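Local coordinates for protein S-adenosylmethionine-dependent methyltransferase (Clostridium acetobutylicum, PDB 1Y8C) that probably transfers methyl groups from S-adenosylmethionine to a substrate not yet identified, using a Rossmann-like methyltransferase domain, at residues K12-D17 with M179-F184; N143-L148 with N170-D175; Y203-I208 with E236-L241. All coordinates share one frame; numbering follows the deposited sequence.

Contact 1 (K12-D17 with M179-F184); sequences KLIRAD and MYISFF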
loop_
_atom_site.group_PDB
_atom_site.type_symbol
_atom_site.label_atom_id
_atom_site.label_comp_id
_atom_site.label_asym_id
_atom_site.label_seq_id
_atom_site.Cartn_x
_atom_site.Cartn_y
_atom_site.Cartn_z
ATOM N N LYS A 12 5.088 11.012 5.227
ATOM C CA LYS A 12 6.377 11.696 5.278
ATOM C C LYS A 12 7.117 11.485 6.601
ATOM O O LYS A 12 8.340 11.424 6.621
ATOM C CB LYS A 12 6.192 13.199 5.039
ATOM C CG LYS A 12 7.443 14.024 5.318
ATOM C CD LYS A 12 7.156 15.524 5.253
ATOM C CE LYS A 12 8.385 16.361 5.652
ATOM N NZ LYS A 12 9.557 16.173 4.718
ATOM N N LEU A 13 6.380 11.364 7.698
ATOM C CA LEU A 13 7.019 11.190 8.984
ATOM C C LEU A 13 7.091 9.742 9.465
ATOM O O LEU A 13 8.149 9.279 9.900
ATOM C CB LEU A 13 6.324 12.064 10.032
ATOM C CG LEU A 13 6.237 13.564 9.708
ATOM C CD1 LEU A 13 5.506 14.287 10.830
ATOM C CD2 LEU A 13 7.625 14.156 9.517
ATOM N N ILE A 14 5.987 9.011 9.380
ATOM C CA ILE A 14 5.990 7.633 9.850
ATOM C C ILE A 14 6.639 6.670 8.858
ATOM O O ILE A 14 7.550 5.924 9.221
ATOM C CB ILE A 14 4.560 7.159 10.173
ATOM C CG1 ILE A 14 3.844 8.205 11.036
ATOM C CG2 ILE A 14 4.612 5.835 10.897
ATOM C CD1 ILE A 14 4.590 8.602 12.301
ATOM N N ARG A 15 6.173 6.686 7.609
ATOM C CA ARG A 15 6.732 5.814 6.570
ATOM C C ARG A 15 8.174 6.237 6.245
ATOM O O ARG A 15 9.086 5.411 6.253
ATOM C CB ARG A 15 5.851 5.864 5.310
ATOM C CG ARG A 15 4.413 5.403 5.547
ATOM C CD ARG A 15 3.929 4.466 4.449
ATOM N NE ARG A 15 3.059 3.413 4.970
ATOM C CZ ARG A 15 1.800 3.591 5.367
ATOM N NH1 ARG A 15 1.243 4.789 5.304
ATOM N NH2 ARG A 15 1.100 2.571 5.838
ATOM N N ALA A 16 8.357 7.527 5.959
ATOM C CA ALA A 16 9.663 8.115 5.666
ATOM C C ALA A 16 10.378 7.703 4.376
ATOM O O ALA A 16 11.313 8.385 3.942
ATOM C CB ALA A 16 10.607 7.901 6.863
ATOM N N ASP A 17 9.974 6.600 3.763
ATOM C CA ASP A 17 10.640 6.172 2.537
ATOM C C ASP A 17 9.670 6.087 1.358
ATOM O O ASP A 17 9.788 5.216 0.498
ATOM C CB ASP A 17 11.325 4.818 2.762
ATOM C CG ASP A 17 10.332 3.674 2.945
ATOM O OD1 ASP A 17 9.295 3.864 3.610
ATOM O OD2 ASP A 17 10.608 2.578 2.428
HETATM N N MSE A 179 1.363 -0.653 16.627
HETATM C CA MSE A 179 1.791 0.727 16.645
HETATM C C MSE A 179 0.712 1.629 17.202
HETATM O O MSE A 179 -0.429 1.606 16.747
HETATM C CB MSE A 179 2.131 1.175 15.230
HETATM C CG MSE A 179 3.008 0.206 14.454
HETATM SE SE MSE A 179 3.269 0.790 12.621
HETATM C CE MSE A 179 2.290 -0.594 11.689
ATOM N N TYR A 180 1.076 2.429 18.188
ATOM C CA TYR A 180 0.128 3.353 18.777
ATOM C C TYR A 180 0.711 4.736 18.553
ATOM O O TYR A 180 1.819 5.033 19.003
ATOM C CB TYR A 180 -0.032 3.059 20.267
ATOM C CG TYR A 180 -0.384 1.615 20.568
ATOM C CD1 TYR A 180 0.561 0.599 20.404
ATOM C CD2 TYR A 180 -1.657 1.263 21.016
ATOM C CE1 TYR A 180 0.249 -0.729 20.684
ATOM C CE2 TYR A 180 -1.980 -0.065 21.300
ATOM C CZ TYR A 180 -1.022 -1.055 21.135
ATOM O OH TYR A 180 -1.311 -2.370 21.447
ATOM N N ILE A 181 -0.019 5.587 17.844
ATOM C CA ILE A 181 0.506 6.912 17.567
ATOM C C ILE A 181 -0.480 8.036 17.784
ATOM O O ILE A 181 -1.555 8.051 17.197
ATOM C CB ILE A 181 0.995 7.037 16.115
ATOM C CG1 ILE A 181 1.889 5.849 15.735
ATOM C CG2 ILE A 181 1.744 8.331 15.958
ATOM C CD1 ILE A 181 2.412 5.921 14.310
ATOM N N SER A 182 -0.082 8.987 18.618
ATOM C CA SER A 182 -0.888 10.156 18.914
ATOM C C SER A 182 -0.269 11.367 18.214
ATOM O O SER A 182 0.882 11.742 18.486
ATOM C CB SER A 182 -0.922 10.419 20.420
ATOM O OG SER A 182 -1.600 9.372 21.109
ATOM N N PHE A 183 -1.034 11.955 17.303
ATOM C CA PHE A 183 -0.602 13.131 16.571
ATOM C C PHE A 183 -1.289 14.346 17.123
ATOM O O PHE A 183 -2.391 14.266 17.640
ATOM C CB PHE A 183 -0.970 13.043 15.086
ATOM C CG PHE A 183 -0.069 12.172 14.285
ATOM C CD1 PHE A 183 -0.381 10.831 14.076
ATOM C CD2 PHE A 183 1.117 12.682 13.770
ATOM C CE1 PHE A 183 0.477 10.008 13.362
ATOM C CE2 PHE A 183 1.981 11.875 13.058
ATOM C CZ PHE A 183 1.665 10.527 12.851
ATOM N N PHE A 184 -0.617 15.477 17.005
ATOM C CA PHE A 184 -1.156 16.757 17.422
ATOM C C PHE A 184 -0.722 17.667 16.295
ATOM O O PHE A 184 0.465 17.906 16.116
ATOM C CB PHE A 184 -0.534 17.210 18.736
ATOM C CG PHE A 184 -1.195 16.633 19.941
ATOM C CD1 PHE A 184 -0.629 15.560 20.618
ATOM C CD2 PHE A 184 -2.408 17.153 20.394
ATOM C CE1 PHE A 184 -1.264 15.010 21.731
ATOM C CE2 PHE A 184 -3.050 16.615 21.504
ATOM C CZ PHE A 184 -2.483 15.541 22.175
#
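Ile14, near the end of helix 3-15, drives its CD1 methyl against Phe183 and Ile181 of strand 176-186, and on the helix side this one side chain makes the close contacts. Ile14 CD1 lies 3.5 Å from Phe183 CZ, and Ile14 CG1 follows at 3.7 Å from the same CZ. Both carbons arrive at the far edge of the ring, near its plane, so the phenyl is met edge-on by an aliphatic branch. Toward Ile181 the approach is tip to tip: Ile14 CD1 stands 4.0 Å from Ile181 CD1, and Ile14 CG2 is 4.1 Å from that methyl. Ile181 can answer because its CG1 branch continues fully extended (chi2 -180°), carrying CD1 off the strand toward the helix. Phe183 is held from other directions too, by an edge-to-face meeting with Phe6 and by the ring of Tyr166.

The tight part is therefore small, wholly apolar and without a hydrogen bond. It gives way quickly to a looser margin, where Leu13 points to the strand, but Leu13 CD1 stays 4.8 Å from Phe183 CE2. The helix stops at Arg15, and exposed Ala16, with positive phi, is the first residue to leave it. On the strand, the alternate residues Tyr180, Ser182 and Phe184 turn from the helix, as beta geometry demands. The result is ordinary helix-on-sheet packing, an N-terminal helix laid across one face of the four-stranded antiparallel sheet.

Contact 2 (N143-L148 with N170-D175); sequences NSYYKL and NQFEDD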
loop_
_atom_site.group_PDB
_atom_site.type_symbol
_atom_site.label_atom_id
_atom_site.label_comp_id
_atom_site.label_asym_id
_atom_site.label_seq_id
_atom_site.Cartn_x
_atom_site.Cartn_y
_atom_site.Cartn_z
ATOM N N ASN A 143 6.392 -4.304 4.333
ATOM C CA ASN A 143 7.485 -3.885 5.180
ATOM C C ASN A 143 8.165 -5.212 5.425
ATOM O O ASN A 143 7.498 -6.237 5.615
ATOM C CB ASN A 143 6.988 -3.272 6.485
ATOM C CG ASN A 143 6.704 -1.781 6.354
ATOM O OD1 ASN A 143 7.466 -1.046 5.728
ATOM N ND2 ASN A 143 5.612 -1.326 6.954
ATOM N N SER A 144 9.490 -5.199 5.374
ATOM C CA SER A 144 10.269 -6.411 5.550
ATOM C C SER A 144 10.179 -6.917 6.974
ATOM O O SER A 144 9.846 -6.176 7.901
ATOM C CB SER A 144 11.719 -6.142 5.215
ATOM O OG SER A 144 12.271 -5.256 6.164
ATOM N N TYR A 145 10.480 -8.193 7.146
ATOM C CA TYR A 145 10.439 -8.802 8.463
ATOM C C TYR A 145 11.454 -8.112 9.371
ATOM O O TYR A 145 11.222 -7.962 10.563
ATOM C CB TYR A 145 10.778 -10.287 8.360
ATOM C CG TYR A 145 10.621 -11.012 9.661
ATOM C CD1 TYR A 145 9.399 -11.601 10.012
ATOM C CD2 TYR A 145 11.670 -11.064 10.574
ATOM C CE1 TYR A 145 9.229 -12.223 11.243
ATOM C CE2 TYR A 145 11.513 -11.678 11.805
ATOM C CZ TYR A 145 10.296 -12.254 12.137
ATOM O OH TYR A 145 10.151 -12.860 13.363
ATOM N N TYR A 146 12.578 -7.691 8.803
ATOM C CA TYR A 146 13.608 -7.045 9.594
ATOM C C TYR A 146 13.170 -5.673 10.059
ATOM O O TYR A 146 13.475 -5.262 11.175
ATOM C CB TYR A 146 14.884 -6.919 8.777
ATOM C CG TYR A 146 16.041 -6.319 9.534
ATOM C CD1 TYR A 146 16.775 -7.077 10.456
ATOM C CD2 TYR A 146 16.415 -4.989 9.322
ATOM C CE1 TYR A 146 17.859 -6.520 11.138
ATOM C CE2 TYR A 146 17.487 -4.425 10.000
ATOM C CZ TYR A 146 18.203 -5.189 10.897
ATOM O OH TYR A 146 19.279 -4.623 11.525
ATOM N N LYS A 147 12.450 -4.970 9.196
ATOM C CA LYS A 147 11.977 -3.628 9.497
ATOM C C LYS A 147 11.000 -3.621 10.674
ATOM O O LYS A 147 11.119 -2.802 11.584
ATOM C CB LYS A 147 11.316 -3.046 8.252
ATOM C CG LYS A 147 11.253 -1.546 8.205
ATOM C CD LYS A 147 9.993 -1.027 8.842
ATOM C CE LYS A 147 9.787 0.432 8.480
ATOM N NZ LYS A 147 10.972 1.249 8.868
ATOM N N LEU A 148 10.045 -4.543 10.673
ATOM C CA LEU A 148 9.073 -4.579 11.749
ATOM C C LEU A 148 9.620 -5.178 13.040
ATOM O O LEU A 148 9.317 -4.694 14.138
ATOM C CB LEU A 148 7.843 -5.364 11.308
ATOM C CG LEU A 148 7.214 -4.902 9.998
ATOM C CD1 LEU A 148 6.077 -5.845 9.642
ATOM C CD2 LEU A 148 6.718 -3.456 10.124
ATOM N N ASN A 170 5.904 1.545 19.837
ATOM C CA ASN A 170 5.878 0.280 19.127
ATOM C C ASN A 170 5.918 -0.893 20.078
ATOM O O ASN A 170 6.684 -0.904 21.036
ATOM C CB ASN A 170 7.066 0.181 18.164
ATOM C CG ASN A 170 6.806 0.874 16.837
ATOM O OD1 ASN A 170 7.675 1.572 16.310
ATOM N ND2 ASN A 170 5.616 0.672 16.280
ATOM N N GLN A 171 5.081 -1.881 19.814
ATOM C CA GLN A 171 5.037 -3.077 20.634
ATOM C C GLN A 171 5.168 -4.253 19.675
ATOM O O GLN A 171 4.302 -4.471 18.829
ATOM C CB GLN A 171 3.713 -3.119 21.407
ATOM C CG GLN A 171 3.165 -4.509 21.713
ATOM C CD GLN A 171 4.110 -5.364 22.535
ATOM O OE1 GLN A 171 3.924 -6.579 22.641
ATOM N NE2 GLN A 171 5.122 -4.738 23.130
ATOM N N PHE A 172 6.273 -4.983 19.772
ATOM C CA PHE A 172 6.480 -6.136 18.906
ATOM C C PHE A 172 6.363 -7.409 19.712
ATOM O O PHE A 172 6.973 -7.539 20.776
ATOM C CB PHE A 172 7.850 -6.104 18.227
ATOM C CG PHE A 172 8.076 -7.262 17.288
ATOM C CD1 PHE A 172 7.246 -7.448 16.182
ATOM C CD2 PHE A 172 9.119 -8.155 17.496
ATOM C CE1 PHE A 172 7.438 -8.514 15.305
ATOM C CE2 PHE A 172 9.320 -9.228 16.625
ATOM C CZ PHE A 172 8.484 -9.402 15.522
ATOM N N GLU A 173 5.596 -8.357 19.181
ATOM C CA GLU A 173 5.360 -9.621 19.862
ATOM C C GLU A 173 4.802 -10.709 18.945
ATOM O O GLU A 173 3.800 -10.505 18.258
ATOM C CB GLU A 173 4.394 -9.362 21.017
ATOM C CG GLU A 173 3.600 -10.552 21.492
ATOM C CD GLU A 173 2.640 -10.176 22.604
ATOM O OE1 GLU A 173 1.854 -9.222 22.413
ATOM O OE2 GLU A 173 2.668 -10.827 23.670
ATOM N N ASP A 174 5.466 -11.860 18.926
ATOM C CA ASP A 174 5.003 -12.980 18.122
ATOM C C ASP A 174 4.717 -12.547 16.683
ATOM O O ASP A 174 3.585 -12.624 16.202
ATOM C CB ASP A 174 3.744 -13.568 18.783
ATOM C CG ASP A 174 3.220 -14.813 18.080
ATOM O OD1 ASP A 174 4.030 -15.709 17.738
ATOM O OD2 ASP A 174 1.984 -14.898 17.894
ATOM N N ASP A 175 5.757 -12.073 16.010
ATOM C CA ASP A 175 5.655 -11.635 14.628
ATOM C C ASP A 175 4.615 -10.557 14.327
ATOM O O ASP A 175 4.341 -10.268 13.158
ATOM C CB ASP A 175 5.390 -12.836 13.731
ATOM C CG ASP A 175 6.432 -13.906 13.888
ATOM O OD1 ASP A 175 7.631 -13.548 13.906
ATOM O OD2 ASP A 175 6.049 -15.095 13.990
#
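Tyr145, in the first turn of helix 145-152, reaches across to Asp175 with its phenol oxygen, and Tyr145 OH donates a hydrogen bond to Asp175 OD1 at 2.7 Å. The reach depends on chi1 of -174°, which sets CG opposite the backbone N and swings the ring off the helix toward the turn. Asp175 OD1 lies in the plane of the tyrosine ring, at its edge, and is also 3.4 Å from Tyr145 CE1. The hydroxyl meets the oxygen nearly end-on to its C-O bond, while the ring and carboxylate planes stand 60° apart.

Phe172 makes the looser part of the contact, its chi1 of -178° holding CG across from the backbone N and bringing the ring up to the helix. One face of that ring receives Leu148 O, 4.0 Å from Phe172 CD1, and its edge lies near Tyr145 OH. At the helix start Ser144 is the N-cap: its OG accepts from Lys147 N at 3.1 Å, fixing the turn from which Tyr145 projects. Lys204 adds a cation-pi contact to the tyrosine ring. An N-capped helix following strand 136-143 is here pinned by a tyrosine-carboxylate bond to the tight turn of the beta hairpin formed by strands 164-173 and 176-186.

Contact 3 (Y203-I208 with E236-L241); sequences YKEEDI and ERITYL. With SO4 (sulfate ion), chain B.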
loop_
_atom_site.group_PDB
_atom_site.type_symbol
_atom_site.label_atom_id
_atom_site.label_comp_id
_atom_site.label_asym_id
_atom_site.label_seq_id
_atom_site.Cartn_x
_atom_site.Cartn_y
_atom_site.Cartn_z
ATOM N N TYR A 203 5.836 -10.713 7.883
ATOM C CA TYR A 203 5.901 -11.895 7.035
ATOM C C TYR A 203 7.293 -12.098 6.444
ATOM O O TYR A 203 7.942 -11.141 6.018
ATOM C CB TYR A 203 4.895 -11.780 5.887
ATOM C CG TYR A 203 3.452 -11.961 6.285
ATOM C CD1 TYR A 203 2.533 -10.916 6.150
ATOM C CD2 TYR A 203 2.991 -13.189 6.761
ATOM C CE1 TYR A 203 1.193 -11.096 6.479
ATOM C CE2 TYR A 203 1.653 -13.380 7.085
ATOM C CZ TYR A 203 0.761 -12.333 6.944
ATOM O OH TYR A 203 -0.564 -12.523 7.268
ATOM N N LYS A 204 7.744 -13.347 6.413
ATOM C CA LYS A 204 9.049 -13.662 5.844
ATOM C C LYS A 204 8.880 -13.896 4.352
ATOM O O LYS A 204 7.871 -14.446 3.921
ATOM C CB LYS A 204 9.636 -14.908 6.510
ATOM C CG LYS A 204 9.969 -14.703 7.975
ATOM C CD LYS A 204 10.734 -15.882 8.543
ATOM C CE LYS A 204 11.232 -15.593 9.949
ATOM N NZ LYS A 204 12.022 -16.743 10.482
ATOM N N GLU A 205 9.862 -13.472 3.565
ATOM C CA GLU A 205 9.798 -13.638 2.119
ATOM C C GLU A 205 9.471 -15.070 1.725
ATOM O O GLU A 205 8.812 -15.323 0.714
ATOM C CB GLU A 205 11.119 -13.229 1.500
ATOM C CG GLU A 205 11.453 -11.807 1.773
ATOM C CD GLU A 205 12.857 -11.461 1.355
ATOM O OE1 GLU A 205 13.112 -11.385 0.130
ATOM O OE2 GLU A 205 13.705 -11.276 2.259
ATOM N N GLU A 206 9.941 -16.004 2.537
ATOM C CA GLU A 206 9.702 -17.416 2.303
ATOM C C GLU A 206 8.205 -17.691 2.418
ATOM O O GLU A 206 7.635 -18.421 1.608
ATOM C CB GLU A 206 10.472 -18.228 3.338
ATOM C CG GLU A 206 10.492 -19.714 3.092
ATOM C CD GLU A 206 11.125 -20.477 4.246
ATOM O OE1 GLU A 206 11.292 -21.713 4.117
ATOM O OE2 GLU A 206 11.452 -19.846 5.286
ATOM N N ASP A 207 7.574 -17.093 3.423
ATOM C CA ASP A 207 6.138 -17.255 3.651
ATOM C C ASP A 207 5.316 -16.578 2.564
ATOM O O ASP A 207 4.287 -17.095 2.138
ATOM C CB ASP A 207 5.745 -16.648 4.994
ATOM C CG ASP A 207 6.384 -17.356 6.166
ATOM O OD1 ASP A 207 6.505 -16.710 7.238
ATOM O OD2 ASP A 207 6.756 -18.548 6.015
ATOM N N ILE A 208 5.761 -15.405 2.138
ATOM C CA ILE A 208 5.048 -14.681 1.108
ATOM C C ILE A 208 5.107 -15.469 -0.191
ATOM O O ILE A 208 4.096 -15.657 -0.867
ATOM C CB ILE A 208 5.660 -13.292 0.882
ATOM C CG1 ILE A 208 5.401 -12.405 2.101
ATOM C CG2 ILE A 208 5.082 -12.673 -0.389
ATOM C CD1 ILE A 208 3.940 -12.046 2.315
ATOM N N GLU A 236 14.277 -2.668 3.892
ATOM C CA GLU A 236 13.141 -2.352 4.731
ATOM C C GLU A 236 11.799 -2.460 4.027
ATOM O O GLU A 236 10.771 -2.652 4.671
ATOM C CB GLU A 236 13.296 -0.953 5.309
ATOM C CG GLU A 236 14.570 -0.758 6.088
ATOM C CD GLU A 236 14.517 0.464 6.984
ATOM O OE1 GLU A 236 13.650 1.342 6.748
ATOM O OE2 GLU A 236 15.342 0.547 7.924
ATOM N N ARG A 237 11.797 -2.332 2.708
ATOM C CA ARG A 237 10.550 -2.401 1.955
ATOM C C ARG A 237 10.739 -3.214 0.683
ATOM O O ARG A 237 11.495 -2.836 -0.202
ATOM C CB ARG A 237 10.055 -0.987 1.606
ATOM C CG ARG A 237 8.687 -0.983 0.938
ATOM C CD ARG A 237 8.179 0.418 0.623
ATOM N NE ARG A 237 7.941 1.224 1.811
ATOM C CZ ARG A 237 6.859 1.152 2.586
ATOM N NH1 ARG A 237 5.881 0.300 2.309
ATOM N NH2 ARG A 237 6.750 1.941 3.655
ATOM N N ILE A 238 10.035 -4.331 0.597
ATOM C CA ILE A 238 10.145 -5.196 -0.553
ATOM C C ILE A 238 9.015 -5.020 -1.555
ATOM O O ILE A 238 7.836 -5.070 -1.199
ATOM C CB ILE A 238 10.210 -6.671 -0.102
ATOM C CG1 ILE A 238 11.464 -6.878 0.762
ATOM C CG2 ILE A 238 10.185 -7.582 -1.314
ATOM C CD1 ILE A 238 11.590 -8.232 1.441
ATOM N N THR A 239 9.371 -4.798 -2.817
ATOM C CA THR A 239 8.347 -4.647 -3.838
ATOM C C THR A 239 8.275 -5.881 -4.719
ATOM O O THR A 239 9.232 -6.219 -5.401
ATOM C CB THR A 239 8.597 -3.429 -4.724
ATOM O OG1 THR A 239 8.469 -2.226 -3.944
ATOM C CG2 THR A 239 7.572 -3.403 -5.859
ATOM N N TYR A 240 7.137 -6.561 -4.675
ATOM C CA TYR A 240 6.922 -7.750 -5.480
ATOM C C TYR A 240 6.183 -7.409 -6.771
ATOM O O TYR A 240 5.326 -6.517 -6.816
ATOM C CB TYR A 240 6.081 -8.784 -4.737
ATOM C CG TYR A 240 6.818 -9.608 -3.706
ATOM C CD1 TYR A 240 6.910 -9.185 -2.377
ATOM C CD2 TYR A 240 7.388 -10.833 -4.050
ATOM C CE1 TYR A 240 7.542 -9.959 -1.413
ATOM C CE2 TYR A 240 8.027 -11.621 -3.097
ATOM C CZ TYR A 240 8.097 -11.175 -1.778
ATOM O OH TYR A 240 8.708 -11.971 -0.839
ATOM N N LEU A 241 6.523 -8.147 -7.817
ATOM C CA LEU A 241 5.902 -7.986 -9.117
ATOM C C LEU A 241 5.509 -9.388 -9.576
ATOM O O LEU A 241 6.368 -10.219 -9.850
ATOM C CB LEU A 241 6.897 -7.380 -10.086
ATOM C CG LEU A 241 6.188 -6.488 -11.094
ATOM C CD1 LEU A 241 6.922 -5.153 -11.166
ATOM C CD2 LEU A 241 6.113 -7.175 -12.452
HETATM S S SO4 B . 13.409 -14.982 4.972
HETATM O O1 SO4 B . 14.220 -14.167 4.042
HETATM O O2 SO4 B . 12.480 -15.831 4.200
HETATM O O3 SO4 B . 14.303 -15.842 5.782
HETATM O O4 SO4 B . 12.642 -14.092 5.870
#
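The contact belongs to the Rossmann-like fold of class I methyltransferases: the start of helix 205-214 lies against strand 237-244, the antiparallel strand of the mixed sheet, between 136-143 and 217-224. Ile208 CG2 sits over one face of the Tyr240 ring, 4.0 Å from its centroid and 28° off the normal, a CH-pi contact. Its closest ring atom is Tyr240 CZ, 3.6 Å from Ile208 CG2. A chi1 of -69° puts CG1 beside the backbone N and leaves CG2 anti to it, over the ring.

One turn earlier, Glu205 crosses Ile238 at about a right angle, and the methylene and carboxyl carbons of the acid rest on a single methyl: Glu205 CD is 3.5 Å from Ile238 CD1. Tyr240 OH lies alongside the Glu205 backbone, 3.6 Å from Glu205 CA, but is hydrogen-bonded to Glu209. Glu205 OE1 is salt-bridged to Lys222, whose charge probably helps to offset the nearness of OE2 to a bound sulfate.

At the N-terminal end of the helix this sulfate, probably from the crystallisation liquor, accepts a hydrogen bond from Glu206 N to O2 at 3.0 Å. An anion there is consistent with the positive end of the helix dipole. The chemistry thus divides: carbon-to-carbon packing, including the carboxylate carbon of Glu205, joins helix and strand, while Tyr240 OH and Glu205 OE1 find their partners outside it.

From the N terminus, helix 3-15 comes first, and contact 1 closes the longest loop when the chain reaches strand 176-186. Contact 2 opens and closes within that loop, joining helix 145-152 to the end of strand 164-173, the neighbour of strand 176-186 in the antiparallel sheet. Contact 3 follows in series, bringing helix 205-214 onto strand 237-244 of the mixed sheet. Contacts 1 and 2 thus bind helices to the antiparallel sheet, contact 3 a helix to the mixed one. Direct links span them: Asp17 forms a salt bridge with Arg237, tying contact 1 to contact 3, and Ser144 N probably bonds to Glu236 O between contacts 2 and 3.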